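Local coordinates for protein alanine racemase, biosynthetic (Pseudomonas aeruginosa PAO1, PDB 6A2F) that belongs to the alanine racemase family, pairing an N-terminal TIM-barrel domain that carries a covalently held pyridoxal phosphate group with a strand-rich C-terminal domain, at residues Y17-R22 with A196-P201; S194-V197 with A202-M205; S217-D222 with L228-A233. All coordinates share one frame; numbering follows the deposited sequence.

Along the chain, contact 1 brings helix 10-22, which leads into the first barrel strand, against helix 194-199. Contact 2 folds the loop ahead of strand 207-208 back onto that same short helix, and its centre is about 7 Å from that of contact 1, with Ala196 and Val197 common to both. Contact 3 comes last, joining two parts of the loop between strand 207-208 and strand 234-246, with its centre about 12 Å from that of contact 1 and about 15 Å from that of contact 2. Pro219 and Leu220 of contact 3 also pack on helix 194-199. This helix, whose Ser194 binds the cofactor phosphate, thus belongs to contacts 1 and 2 and is touched by contact 3.

Contact 1. Residues Y17-R22 with A196-P201; sequences YALAKR and AVLTIP
Two backbone amides converge on the carbonyl oxygen of Ala196, Ile200 N at 2.8 Å from Ala196 O and Thr199 N more weakly, closing the last turn of helix 194-199, on which Val197 and Leu198 face Leu19 and Ala20 of helix 10-22. The contact itself is apolar and small, and the two helices come nearest at Ala20 and Val197, whose CA atoms are 6.7 Å apart. Val197 directs its side chain toward the other helix. With CG1 anti to the backbone N (chi1 165°), this methyl rests alongside Ala20, 3.8 Å from the carbonyl oxygen Ala20 O and 4.3 Å from Ala20 CB. Beside so small a side chain as that of Ala20, the valine methyl comes up to the helix backbone itself. Next to this pair, the two leucines meet by single methyls: Leu19 CD2 and Leu198 CD2 are 4.1 Å apart, and the side chains cross at about a right angle, so that they touch at a point. Leu19 gets there with CG anti to its amide nitrogen (chi1 -167°).

Helix 10-22 runs before barrel strand 28-32, whereas helix 194-199 lies between strands 189-190 and 207-208, so the contact lies where the start of the TIM barrel meets its end, strands 28-32 and 207-208 being parallel neighbours. Met213 packs against both Leu19 and Ala20 and extends the apolar patch. On other sides of helix 10-22, the hydroxyl of Tyr17 bonds to Ala29 O and Asp54 N, while Lys21 forms a salt bridge with Asp54. Since the interface is made of methyl groups and helix backbone, with no polar bond between the segments, it gives little directional hold; the relative position of the two helices probably depends largely on shape and on neighbours such as Met213.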
ATOM      1  N   TYR A  17     -19.991  -3.890 -14.635  1.00 11.72           N
ATOM      2  CA  TYR A  17     -20.876  -4.824 -13.943  1.00 11.80           C
ATOM      3  C   TYR A  17     -21.950  -5.406 -14.870  1.00 12.11           C
ATOM      4  O   TYR A  17     -22.212  -6.608 -14.837  1.00 12.17           O
ATOM      5  CB  TYR A  17     -21.525  -4.180 -12.714  1.00 11.61           C
ATOM      6  CG  TYR A  17     -22.410  -5.151 -11.968  1.00 11.58           C
ATOM      7  CD1 TYR A  17     -21.856  -6.144 -11.160  1.00 11.53           C
ATOM      8  CD2 TYR A  17     -23.796  -5.098 -12.093  1.00 11.52           C
ATOM      9  CE1 TYR A  17     -22.656  -7.053 -10.490  1.00 11.51           C
ATOM     10  CE2 TYR A  17     -24.605  -6.000 -11.422  1.00 11.60           C
ATOM     11  CZ  TYR A  17     -24.030  -6.978 -10.623  1.00 11.60           C
ATOM     12  OH  TYR A  17     -24.824  -7.882  -9.951  1.00 11.64           O
ATOM     13  N   ALA A  18     -22.566  -4.548 -15.686  1.00 12.35           N
ATOM     14  CA  ALA A  18     -23.585  -4.975 -16.640  1.00 12.61           C
ATOM     15  C   ALA A  18     -22.981  -5.898 -17.699  1.00 12.94           C
ATOM     16  O   ALA A  18     -23.639  -6.821 -18.182  1.00 12.91           O
ATOM     17  CB  ALA A  18     -24.240  -3.769 -17.293  1.00 12.48           C
ATOM     18  N   LEU A  19     -21.724  -5.631 -18.051  1.00 13.25           N
ATOM     19  CA  LEU A  19     -20.974  -6.471 -18.973  1.00 13.56           C
ATOM     20  C   LEU A  19     -20.748  -7.866 -18.378  1.00 13.81           C
ATOM     21  O   LEU A  19     -20.817  -8.871 -19.091  1.00 13.80           O
ATOM     22  CB  LEU A  19     -19.639  -5.805 -19.322  1.00 13.37           C
ATOM     23  CG  LEU A  19     -18.822  -6.355 -20.498  1.00 13.34           C
ATOM     24  CD1 LEU A  19     -18.026  -5.233 -21.145  1.00 13.36           C
ATOM     25  CD2 LEU A  19     -17.900  -7.490 -20.073  1.00 13.35           C
ATOM     26  N   ALA A  20     -20.474  -7.918 -17.076  1.00 14.13           N
ATOM     27  CA  ALA A  20     -20.301  -9.187 -16.373  1.00 14.42           C
ATOM     28  C   ALA A  20     -21.613  -9.967 -16.341  1.00 14.58           C
ATOM     29  O   ALA A  20     -21.624 -11.179 -16.551  1.00 14.63           O
ATOM     30  CB  ALA A  20     -19.780  -8.957 -14.961  1.00 14.33           C
ATOM     31  N   LYS A  21     -22.713  -9.264 -16.088  1.00 15.00           N
ATOM     32  CA  LYS A  21     -24.035  -9.886 -16.064  1.00 15.69           C
ATOM     33  C   LYS A  21     -24.447 -10.440 -17.431  1.00 16.36           C
ATOM     34  O   LYS A  21     -25.082 -11.493 -17.514  1.00 16.35           O
ATOM     35  CB  LYS A  21     -25.083  -8.920 -15.517  1.00 15.46           C
ATOM     36  CG  LYS A  21     -25.177  -8.938 -13.995  1.00 15.29           C
ATOM     37  CD  LYS A  21     -26.344  -8.102 -13.478  1.00 15.23           C
ATOM     38  CE  LYS A  21     -27.709  -8.676 -13.839  1.00 15.12           C
ATOM     39  NZ  LYS A  21     -27.892 -10.076 -13.367  1.00 14.93           N
ATOM     40  N   ARG A  22     -24.044  -9.743 -18.493  1.00 17.22           N
ATOM     41  CA  ARG A  22     -24.356 -10.131 -19.874  1.00 17.93           C
ATOM     42  C   ARG A  22     -23.661 -11.436 -20.308  1.00 17.78           C
ATOM     43  O   ARG A  22     -24.119 -12.107 -21.238  1.00 17.68           O
ATOM     44  CB  ARG A  22     -24.040  -8.969 -20.831  1.00 18.91           C
ATOM     45  CG  ARG A  22     -24.369  -9.197 -22.300  1.00 20.31           C
ATOM     46  CD  ARG A  22     -25.865  -9.193 -22.599  1.00 21.53           C
ATOM     47  NE  ARG A  22     -26.100  -9.140 -24.044  1.00 22.82           N
ATOM     48  CZ  ARG A  22     -27.289  -8.987 -24.628  1.00 23.31           C
ATOM     49  NH1 ARG A  22     -28.395  -8.871 -23.904  1.00 23.99           N
ATOM     50  NH2 ARG A  22     -27.370  -8.946 -25.953  1.00 23.57           N
ATOM     51  N   ALA A 196     -13.025 -16.293 -15.061  1.00 14.29           N
ATOM     52  CA  ALA A 196     -13.954 -17.327 -15.488  1.00 14.46           C
ATOM     53  C   ALA A 196     -15.249 -16.757 -16.061  1.00 14.65           C
ATOM     54  O   ALA A 196     -15.842 -17.359 -16.956  1.00 14.64           O
ATOM     55  CB  ALA A 196     -14.249 -18.289 -14.342  1.00 14.50           C
ATOM     56  N   VAL A 197     -15.682 -15.602 -15.551  1.00 14.94           N
ATOM     57  CA  VAL A 197     -16.895 -14.938 -16.050  1.00 15.27           C
ATOM     58  C   VAL A 197     -16.751 -14.642 -17.540  1.00 15.67           C
ATOM     59  O   VAL A 197     -17.725 -14.714 -18.300  1.00 15.79           O
ATOM     60  CB  VAL A 197     -17.213 -13.632 -15.280  1.00 15.12           C
ATOM     61  CG1 VAL A 197     -18.225 -12.772 -16.033  1.00 14.90           C
ATOM     62  CG2 VAL A 197     -17.729 -13.945 -13.885  1.00 14.97           C
ATOM     63  N   LEU A 198     -15.527 -14.332 -17.953  1.00 15.94           N
ATOM     64  CA  LEU A 198     -15.258 -13.962 -19.333  1.00 16.56           C
ATOM     65  C   LEU A 198     -14.874 -15.140 -20.227  1.00 17.13           C
ATOM     66  O   LEU A 198     -15.064 -15.077 -21.437  1.00 17.13           O
ATOM     67  CB  LEU A 198     -14.183 -12.869 -19.399  1.00 16.23           C
ATOM     68  CG  LEU A 198     -14.596 -11.457 -18.969  1.00 16.15           C
ATOM     69  CD1 LEU A 198     -13.382 -10.672 -18.489  1.00 16.10           C
ATOM     70  CD2 LEU A 198     -15.327 -10.719 -20.086  1.00 15.96           C
ATOM     71  N   THR A 199     -14.339 -16.211 -19.643  1.00 18.05           N
ATOM     72  CA  THR A 199     -13.745 -17.274 -20.455  1.00 18.82           C
ATOM     73  C   THR A 199     -14.196 -18.712 -20.172  1.00 19.59           C
ATOM     74  O   THR A 199     -13.991 -19.586 -21.018  1.00 20.23           O
ATOM     75  CB  THR A 199     -12.205 -17.211 -20.423  1.00 18.83           C
ATOM     76  OG1 THR A 199     -11.749 -17.359 -19.074  1.00 19.09           O
ATOM     77  CG2 THR A 199     -11.701 -15.882 -20.995  1.00 18.52           C
ATOM     78  N   ILE A 200     -14.792 -18.969 -19.004  1.00 20.02           N
ATOM     79  CA  ILE A 200     -15.221 -20.335 -18.640  1.00 19.95           C
ATOM     80  C   ILE A 200     -16.736 -20.420 -18.390  1.00 19.84           C
ATOM     81  O   ILE A 200     -17.162 -20.517 -17.233  1.00 20.04           O
ATOM     82  CB  ILE A 200     -14.480 -20.893 -17.383  1.00 20.27           C
ATOM     83  CG1 ILE A 200     -13.045 -20.354 -17.240  1.00 20.50           C
ATOM     84  CG2 ILE A 200     -14.531 -22.420 -17.342  1.00 20.34           C
ATOM     85  CD1 ILE A 200     -12.077 -20.744 -18.337  1.00 21.38           C
ATOM     86  N   PRO A 201     -17.558 -20.407 -19.468  1.00 19.58           N
ATOM     87  CA  PRO A 201     -19.023 -20.428 -19.279  1.00 18.99           C
ATOM     88  C   PRO A 201     -19.545 -21.610 -18.442  1.00 18.44           C
ATOM     89  O   PRO A 201     -20.572 -21.475 -17.766  1.00 18.24           O
ATOM     90  CB  PRO A 201     -19.576 -20.472 -20.716  1.00 19.11           C
ATOM     91  CG  PRO A 201     -18.427 -20.891 -21.573  1.00 19.27           C
ATOM     92  CD  PRO A 201     -17.192 -20.374 -20.897  1.00 19.33           C
TER

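Contact 2. Residues S194-V197 with A202-M205; sequences SAAV and AAHM
The imidazole of His204 turns its NE2 edge to the carbonyl oxygens of Ala196 and Val197 in the short helix 194-199. NE2 donates to Val197 O at 3.1 Å, and the bond is bent, with an angle of 138° at the hydrogen. The nitrogen stands above the carbonyl plane, 42° out of it, and the oxygen is in turn tilted from the plane of the ring. Beside this bond, Ala196 O lies 3.6 Å from His204 NE2 and 3.8 Å from His204 CD2, near the same edge. The ring is brought round by a chi1 of -71°, which sets CG anti to the carbonyl carbon. Next to the ring contact, Ala196 CB and Ala203 CB, each on a bond directed toward the other segment, meet at 4.2 Å, and Phe160 touches both alanines.

The segment 202-205 is the loop by which the chain turns back from helix 194-199 toward barrel strand 207-208. At the opposite end of this helix Ser194 OG binds the phosphate of the pyridoxal-modified Lys34. Near the C-terminal end, Val197 O would ordinarily receive the amide four residues on, but that residue is Pro201, which has no N-H. His204 supplies a donor in its place, so the carbonyl of a buried residue gains a partner, though through a bent bond, and NE2 must carry the proton.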
ATOM      1  N   SER A 194     -13.716 -13.161 -12.096  1.00 13.18           N
ATOM      2  CA  SER A 194     -13.732 -12.326 -13.308  1.00 13.19           C
ATOM      3  C   SER A 194     -13.188 -13.089 -14.509  1.00 13.35           C
ATOM      4  O   SER A 194     -13.820 -13.132 -15.570  1.00 13.16           O
ATOM      5  CB  SER A 194     -12.927 -11.041 -13.106  1.00 13.13           C
ATOM      6  OG  SER A 194     -13.505 -10.209 -12.116  1.00 12.97           O
ATOM      7  N   ALA A 195     -12.021 -13.700 -14.319  1.00 13.57           N
ATOM      8  CA  ALA A 195     -11.385 -14.523 -15.338  1.00 13.83           C
ATOM      9  C   ALA A 195     -12.369 -15.529 -15.932  1.00 14.15           C
ATOM     10  O   ALA A 195     -12.546 -15.586 -17.153  1.00 14.39           O
ATOM     11  CB  ALA A 195     -10.167 -15.231 -14.760  1.00 13.68           C
ATOM     12  N   ALA A 196     -13.025 -16.293 -15.061  1.00 14.29           N
ATOM     13  CA  ALA A 196     -13.954 -17.327 -15.488  1.00 14.46           C
ATOM     14  C   ALA A 196     -15.249 -16.757 -16.061  1.00 14.65           C
ATOM     15  O   ALA A 196     -15.842 -17.359 -16.956  1.00 14.64           O
ATOM     16  CB  ALA A 196     -14.249 -18.289 -14.342  1.00 14.50           C
ATOM     17  N   VAL A 197     -15.682 -15.602 -15.551  1.00 14.94           N
ATOM     18  CA  VAL A 197     -16.895 -14.938 -16.050  1.00 15.27           C
ATOM     19  C   VAL A 197     -16.751 -14.642 -17.540  1.00 15.67           C
ATOM     20  O   VAL A 197     -17.725 -14.714 -18.300  1.00 15.79           O
ATOM     21  CB  VAL A 197     -17.213 -13.632 -15.280  1.00 15.12           C
ATOM     22  CG1 VAL A 197     -18.225 -12.772 -16.033  1.00 14.90           C
ATOM     23  CG2 VAL A 197     -17.729 -13.945 -13.885  1.00 14.97           C
ATOM     24  N   ALA A 202     -18.836 -22.741 -18.479  1.00 17.72           N
ATOM     25  CA  ALA A 202     -19.156 -23.911 -17.644  1.00 17.25           C
ATOM     26  C   ALA A 202     -19.036 -23.634 -16.137  1.00 17.10           C
ATOM     27  O   ALA A 202     -19.596 -24.367 -15.318  1.00 17.10           O
ATOM     28  CB  ALA A 202     -18.281 -25.095 -18.030  1.00 17.11           C
ATOM     29  N   ALA A 203     -18.307 -22.580 -15.779  1.00 16.64           N
ATOM     30  CA  ALA A 203     -18.118 -22.212 -14.379  1.00 16.13           C
ATOM     31  C   ALA A 203     -19.154 -21.205 -13.887  1.00 15.66           C
ATOM     32  O   ALA A 203     -19.171 -20.870 -12.702  1.00 15.42           O
ATOM     33  CB  ALA A 203     -16.713 -21.663 -14.166  1.00 16.35           C
ATOM     34  N   HIS A 204     -20.005 -20.728 -14.797  1.00 15.13           N
ATOM     35  CA  HIS A 204     -20.966 -19.667 -14.484  1.00 14.69           C
ATOM     36  C   HIS A 204     -21.949 -20.036 -13.373  1.00 14.60           C
ATOM     37  O   HIS A 204     -22.265 -19.198 -12.525  1.00 14.61           O
ATOM     38  CB  HIS A 204     -21.718 -19.195 -15.739  1.00 14.46           C
ATOM     39  CG  HIS A 204     -20.874 -18.404 -16.694  1.00 14.46           C
ATOM     40  ND1 HIS A 204     -21.318 -18.025 -17.943  1.00 14.45           N
ATOM     41  CD2 HIS A 204     -19.608 -17.933 -16.589  1.00 14.33           C
ATOM     42  CE1 HIS A 204     -20.371 -17.341 -18.558  1.00 14.28           C
ATOM     43  NE2 HIS A 204     -19.323 -17.273 -17.759  1.00 14.37           N
ATOM     44  N   MET A 205     -22.428 -21.282 -13.387  1.00 14.35           N
ATOM     45  CA  MET A 205     -23.331 -21.798 -12.347  1.00 14.09           C
ATOM     46  C   MET A 205     -24.502 -20.845 -12.043  1.00 13.88           C
ATOM     47  O   MET A 205     -25.193 -20.421 -12.963  1.00 13.88           O
ATOM     48  CB  MET A 205     -22.541 -22.168 -11.085  1.00 14.22           C
ATOM     49  CG  MET A 205     -21.429 -23.187 -11.317  1.00 14.30           C
ATOM     50  SD  MET A 205     -22.071 -24.805 -11.799  1.00 14.57           S
ATOM     51  CE  MET A 205     -20.581 -25.595 -12.396  1.00 14.52           C
TER

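Contact 3. Residues S217-D222 with L228-A233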
ATOM      1  N   SER A 217      -9.893  -3.391 -14.960  1.00 12.05           N
ATOM      2  CA  SER A 217      -8.586  -4.014 -15.009  1.00 12.29           C
ATOM      3  C   SER A 217      -8.782  -5.455 -15.462  1.00 12.66           C
ATOM      4  O   SER A 217      -9.649  -6.160 -14.930  1.00 12.75           O
ATOM      5  CB  SER A 217      -7.913  -3.948 -13.634  1.00 12.08           C
ATOM      6  OG  SER A 217      -6.761  -4.777 -13.571  1.00 11.81           O
ATOM      7  N   THR A 218      -7.993  -5.880 -16.449  1.00 13.05           N
ATOM      8  CA  THR A 218      -8.079  -7.246 -16.973  1.00 13.55           C
ATOM      9  C   THR A 218      -7.738  -8.320 -15.937  1.00 13.97           C
ATOM     10  O   THR A 218      -6.742  -8.202 -15.219  1.00 13.84           O
ATOM     11  CB  THR A 218      -7.208  -7.466 -18.237  1.00 13.61           C
ATOM     12  OG1 THR A 218      -7.458  -8.778 -18.760  1.00 13.65           O
ATOM     13  CG2 THR A 218      -5.713  -7.334 -17.929  1.00 13.41           C
ATOM     14  N   PRO A 219      -8.578  -9.370 -15.853  1.00 14.45           N
ATOM     15  CA  PRO A 219      -8.286 -10.566 -15.060  1.00 14.86           C
ATOM     16  C   PRO A 219      -7.453 -11.604 -15.821  1.00 15.52           C
ATOM     17  O   PRO A 219      -7.022 -12.590 -15.232  1.00 15.77           O
ATOM     18  CB  PRO A 219      -9.671 -11.140 -14.793  1.00 14.69           C
ATOM     19  CG  PRO A 219     -10.475 -10.737 -15.986  1.00 14.55           C
ATOM     20  CD  PRO A 219      -9.945  -9.396 -16.409  1.00 14.43           C
ATOM     21  N   LEU A 220      -7.238 -11.379 -17.115  1.00 16.38           N
ATOM     22  CA  LEU A 220      -6.619 -12.379 -17.987  1.00 17.20           C
ATOM     23  C   LEU A 220      -5.165 -12.061 -18.316  1.00 17.96           C
ATOM     24  O   LEU A 220      -4.771 -10.896 -18.382  1.00 18.17           O
ATOM     25  CB  LEU A 220      -7.427 -12.537 -19.281  1.00 16.86           C
ATOM     26  CG  LEU A 220      -8.942 -12.750 -19.168  1.00 16.84           C
ATOM     27  CD1 LEU A 220      -9.584 -12.675 -20.545  1.00 16.77           C
ATOM     28  CD2 LEU A 220      -9.277 -14.073 -18.491  1.00 16.81           C
ATOM     29  N   ALA A 221      -4.384 -13.116 -18.535  1.00 18.93           N
ATOM     30  CA  ALA A 221      -2.953 -12.999 -18.798  1.00 20.10           C
ATOM     31  C   ALA A 221      -2.635 -12.483 -20.200  1.00 21.01           C
ATOM     32  O   ALA A 221      -1.692 -11.707 -20.375  1.00 21.13           O
ATOM     33  CB  ALA A 221      -2.258 -14.335 -18.552  1.00 19.87           C
ATOM     34  N   ASP A 222      -3.419 -12.902 -21.191  1.00 22.23           N
ATOM     35  CA  ASP A 222      -3.099 -12.584 -22.590  1.00 23.70           C
ATOM     36  C   ASP A 222      -4.145 -11.760 -23.375  1.00 23.30           C
ATOM     37  O   ASP A 222      -4.029 -11.596 -24.591  1.00 23.60           O
ATOM     38  CB  ASP A 222      -2.660 -13.845 -23.361  1.00 25.13           C
ATOM     39  CG  ASP A 222      -3.500 -15.057 -23.029  1.00 26.48           C
ATOM     40  OD1 ASP A 222      -3.164 -15.774 -22.055  1.00 27.15           O
ATOM     41  OD2 ASP A 222      -4.490 -15.299 -23.753  1.00 27.36           O
ATOM     42  N   LEU A 228     -11.200  -6.387 -24.000  1.00 17.06           N
ATOM     43  CA  LEU A 228     -12.358  -7.023 -23.365  1.00 16.73           C
ATOM     44  C   LEU A 228     -13.541  -6.064 -23.199  1.00 16.57           C
ATOM     45  O   LEU A 228     -14.608  -6.461 -22.723  1.00 16.64           O
ATOM     46  CB  LEU A 228     -11.956  -7.632 -22.016  1.00 16.34           C
ATOM     47  CG  LEU A 228     -10.990  -8.822 -22.072  1.00 16.18           C
ATOM     48  CD1 LEU A 228     -10.205  -8.942 -20.774  1.00 16.02           C
ATOM     49  CD2 LEU A 228     -11.729 -10.116 -22.387  1.00 15.90           C
ATOM     50  N   GLY A 229     -13.350  -4.810 -23.599  1.00 16.45           N
ATOM     51  CA  GLY A 229     -14.404  -3.799 -23.519  1.00 16.51           C
ATOM     52  C   GLY A 229     -14.657  -3.252 -22.122  1.00 16.65           C
ATOM     53  O   GLY A 229     -15.734  -2.719 -21.854  1.00 16.97           O
ATOM     54  N   LEU A 230     -13.666  -3.375 -21.240  1.00 16.45           N
ATOM     55  CA  LEU A 230     -13.779  -2.902 -19.862  1.00 16.40           C
ATOM     56  C   LEU A 230     -13.266  -1.471 -19.713  1.00 16.50           C
ATOM     57  O   LEU A 230     -12.129  -1.170 -20.093  1.00 16.53           O
ATOM     58  CB  LEU A 230     -12.991  -3.809 -18.914  1.00 16.28           C
ATOM     59  CG  LEU A 230     -13.147  -5.327 -18.970  1.00 16.20           C
ATOM     60  CD1 LEU A 230     -12.031  -5.964 -18.156  1.00 16.11           C
ATOM     61  CD2 LEU A 230     -14.512  -5.773 -18.470  1.00 16.00           C
ATOM     62  N   LYS A 231     -14.098  -0.601 -19.143  1.00 16.33           N
ATOM     63  CA  LYS A 231     -13.727   0.798 -18.926  1.00 16.34           C
ATOM     64  C   LYS A 231     -13.004   0.989 -17.589  1.00 15.81           C
ATOM     65  O   LYS A 231     -13.515   0.571 -16.552  1.00 15.59           O
ATOM     66  CB  LYS A 231     -14.962   1.696 -18.989  1.00 16.92           C
ATOM     67  CG  LYS A 231     -15.622   1.740 -20.355  1.00 17.79           C
ATOM     68  CD  LYS A 231     -16.768   2.737 -20.368  1.00 18.43           C
ATOM     69  CE  LYS A 231     -17.363   2.864 -21.759  1.00 19.13           C
ATOM     70  NZ  LYS A 231     -18.534   3.784 -21.760  1.00 19.71           N
ATOM     71  N   PRO A 232     -11.811   1.621 -17.609  1.00 15.45           N
ATOM     72  CA  PRO A 232     -11.033   1.814 -16.376  1.00 15.02           C
ATOM     73  C   PRO A 232     -11.746   2.719 -15.380  1.00 14.60           C
ATOM     74  O   PRO A 232     -12.229   3.789 -15.747  1.00 14.87           O
ATOM     75  CB  PRO A 232      -9.727   2.459 -16.866  1.00 15.08           C
ATOM     76  CG  PRO A 232     -10.046   3.022 -18.208  1.00 15.36           C
ATOM     77  CD  PRO A 232     -11.098   2.128 -18.797  1.00 15.44           C
ATOM     78  N   ALA A 233     -11.820   2.278 -14.131  1.00 14.14           N
ATOM     79  CA  ALA A 233     -12.543   3.016 -13.102  1.00 13.61           C
ATOM     80  C   ALA A 233     -11.685   4.093 -12.446  1.00 13.23           C
ATOM     81  O   ALA A 233     -12.170   5.199 -12.202  1.00 13.19           O
ATOM     82  CB  ALA A 233     -13.105   2.064 -12.055  1.00 13.51           C
TER
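Leu228 points into the 217-222 segment and sends CD1 between Thr218 and Leu220, with CD2 also against Leu220. Its side chain crosses that of Thr218 at about a right angle, bringing Leu228 CD1 to 3.4 Å from the hydroxyl oxygen Thr218 OG1. Leu220 comes in at a slant instead, and its CD1 sits in the fork of Leu228, 3.8 Å from Leu228 CD1 and equally 3.8 Å from Leu228 CD2. Pro219 contributes the edge of its ring, with Pro219 CD 4.4 Å from Leu228 CD1. Leu230, two residues on, also faces the first segment and lays one methyl along the backbone: Leu230 CD1 is 4.0 Å from the carbonyl oxygen Ser217 O and 4.4 Å from Pro219 CD. A single proline carbon thus lies within packing distance of both Leu228 and Leu230.

Neither segment is helix or strand. They are the two arms of the loop that leaves the barrel after strand 207-208 and enters the C-terminal domain at strand 234-246. The first arm is shaped by an ST turn, in which Leu220 N donates to Thr218 OG1 at 3.1 Å in a fairly straight bond (159°). With OG1 anti to the backbone N (chi1 -174°), the threonine oxygen lies ahead along the chain, where it meets this amide and also bonds to Leu223 O; the Leu228 methyl therefore rests on a hydroxyl already engaged in two bonds. Leu220 and Pro219 turn further surfaces onto helix 194-199, touching Ala195 and Thr199, and Ser194 and Leu198, respectively. Leu230 also packs against Asn16 and Leu19 of helix 10-22 and against Met213. Asp331 takes a hydrogen bond from Thr218 N and pairs with the hydroxyl of Ser217, whose side chain turns away from the second arm.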